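Local coordinates for beta-N-acetylhexosaminidase (Thermotoga neapolitana, PDB 5BZA), which acts as a thermostable beta-N-acetylglucosaminidase of glycoside hydrolase family 3, probably removing terminal non-reducing N-acetylhexosamine residues, at the interface of chains A and B. Numbering follows the deposited sequence. Chains: chain A/B, Beta-N-acetylhexosaminidase.

The interface of chains A and B. Residues chain A 79, 82-83, 129; chain B 447-449.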
ATOM      1  N   PRO A  79      -9.437  -3.043  11.305  1.00 12.80           N
ATOM      2  CA  PRO A  79     -10.640  -2.667  12.074  1.00 15.48           C
ATOM      3  C   PRO A  79     -10.370  -1.634  13.163  1.00 11.18           C
ATOM      4  O   PRO A  79     -11.230  -0.783  13.360  1.00 13.58           O
ATOM      5  CB  PRO A  79     -11.110  -3.999  12.671  1.00 13.23           C
ATOM      6  CG  PRO A  79     -10.637  -5.003  11.713  1.00 14.00           C
ATOM      7  CD  PRO A  79      -9.320  -4.505  11.186  1.00 13.60           C
ATOM      8  N   LEU A  82     -10.371  -0.891  19.017  1.00 11.76           N
ATOM      9  CA  LEU A  82     -11.571  -1.356  19.722  1.00 12.51           C
ATOM     10  C   LEU A  82     -11.932  -2.797  19.333  1.00 12.84           C
ATOM     11  O   LEU A  82     -12.183  -3.665  20.194  1.00 12.51           O
ATOM     12  CB  LEU A  82     -12.751  -0.422  19.436  1.00 13.68           C
ATOM     13  CG  LEU A  82     -13.980  -0.768  20.286  1.00 16.26           C
ATOM     14  CD1 LEU A  82     -13.725  -0.480  21.782  1.00 14.03           C
ATOM     15  CD2 LEU A  82     -15.252  -0.048  19.758  1.00 18.56           C
ATOM     16  N   ALA A  83     -11.961  -3.051  18.022  1.00 13.34           N
ATOM     17  CA  ALA A  83     -12.099  -4.418  17.529  1.00 12.24           C
ATOM     18  C   ALA A  83     -10.936  -5.285  17.996  1.00 11.39           C
ATOM     19  O   ALA A  83     -11.129  -6.438  18.403  1.00 11.05           O
ATOM     20  CB  ALA A  83     -12.197  -4.426  16.000  1.00 10.72           C
ATOM     21  N   LEU A 129     -13.041   4.561  19.086  1.00 24.40           N
ATOM     22  CA  LEU A 129     -12.549   3.536  18.154  1.00 23.26           C
ATOM     23  C   LEU A 129     -11.038   3.362  18.268  1.00 20.39           C
ATOM     24  O   LEU A 129     -10.517   2.256  18.097  1.00 17.32           O
ATOM     25  CB  LEU A 129     -12.904   3.880  16.685  1.00 26.10           C
ATOM     26  CG  LEU A 129     -14.210   3.365  16.052  1.00 25.57           C
ATOM     27  CD1 LEU A 129     -14.249   3.648  14.560  1.00 26.56           C
ATOM     28  CD2 LEU A 129     -14.433   1.896  16.290  1.00 20.87           C
TER
ATOM     29  N   THR B 447     -20.112  -4.480  15.768  1.00 14.36           N
ATOM     30  CA  THR B 447     -18.945  -4.777  14.925  1.00 15.29           C
ATOM     31  C   THR B 447     -17.619  -4.322  15.508  1.00 16.85           C
ATOM     32  O   THR B 447     -16.582  -4.873  15.170  1.00 19.90           O
ATOM     33  CB  THR B 447     -19.071  -4.159  13.517  1.00 17.03           C
ATOM     34  OG1 THR B 447     -19.169  -2.724  13.604  1.00 15.53           O
ATOM     35  CG2 THR B 447     -20.256  -4.741  12.799  1.00 12.95           C
ATOM     36  N   HIS B 448     -17.680  -3.284  16.341  1.00 17.90           N
ATOM     37  CA  HIS B 448     -16.532  -2.598  16.930  1.00 16.04           C
ATOM     38  C   HIS B 448     -15.688  -1.844  15.902  1.00 19.74           C
ATOM     39  O   HIS B 448     -14.582  -1.387  16.220  1.00 15.61           O
ATOM     40  CB  HIS B 448     -15.640  -3.561  17.725  1.00 16.66           C
ATOM     41  CG  HIS B 448     -16.345  -4.234  18.862  1.00 18.55           C
ATOM     42  ND1 HIS B 448     -16.798  -5.534  18.795  1.00 19.48           N
ATOM     43  CD2 HIS B 448     -16.721  -3.764  20.080  1.00 18.94           C
ATOM     44  CE1 HIS B 448     -17.384  -5.855  19.938  1.00 18.37           C
ATOM     45  NE2 HIS B 448     -17.364  -4.796  20.723  1.00 18.75           N
ATOM     46  N   SER B 449     -16.248  -1.643  14.704  1.00 17.38           N
ATOM     47  CA  SER B 449     -15.518  -0.975  13.636  1.00 17.73           C
ATOM     48  C   SER B 449     -16.415  -0.543  12.466  1.00 18.81           C
ATOM     49  O   SER B 449     -17.388  -1.207  12.143  1.00 15.58           O
ATOM     50  CB  SER B 449     -14.411  -1.896  13.097  1.00 17.20           C
ATOM     51  OG  SER B 449     -13.720  -1.232  12.059  1.00 15.65           O
TER
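B:Ser449 reaches across to A:Pro79 and gives its hydroxyl hydrogen to the backbone carbonyl, OG to O 2.8 Å. The hydroxyl lies in the carbonyl plane, on a lone pair of the oxygen, with a C=O...OG angle of 116°. OG stands anti to the serine's own backbone N (chi1 180°), which carries it away from the B:Thr447 side and towards the proline. Behind the bond, CB of B:Ser449 rests on CB of the A:Pro79 ring at 3.9 Å, adding a small apolar touch. Replacing this serine with alanine keeps CB but would probably leave the A:Pro79 carbonyl without its chain B donor and the loop less firmly tied to chain A.

B:His448 meets chain A with its methylene, the CD2 carbon of its imidazole and its backbone carbonyl. CB packs on the backbone of A:Ala83, 3.6 Å from CA, while the ring stands beside A:Leu82, with ND1 on the far side. CG of the histidine is anti to its carbonyl carbon (chi1 -60°), and the ring presents CD2 to the CD2 methyl of A:Leu82 at 4.0 Å. The two side chains cross at about a right angle. This imidazole is a zinc ligand of the protein, with no metal on it here. The carbonyl O of B:His448 enters among A:Leu82, A:Ala83 and A:Leu129; the CD2 methyl of A:Leu129 lies 3.3 Å from it, a van der Waals contact.

Within chain B, the B:Thr447 hydroxyl OG1 donates to the carbonyl O of B:Ser449 (2.8 Å), a tilted bond that probably helps hold the turn at B:His448. The chain B residues form a loop between strand 443-446 and helix 452-463, in the C-terminal region. This loop meets the first half of the short helix 81-85, A:Pro79 in the loop just before it and A:Leu129 in another loop, all in the N-terminal glycoside hydrolase region of chain A. The patch recurs with the chains exchanged in this two-fold assembly, which may be the biological dimer.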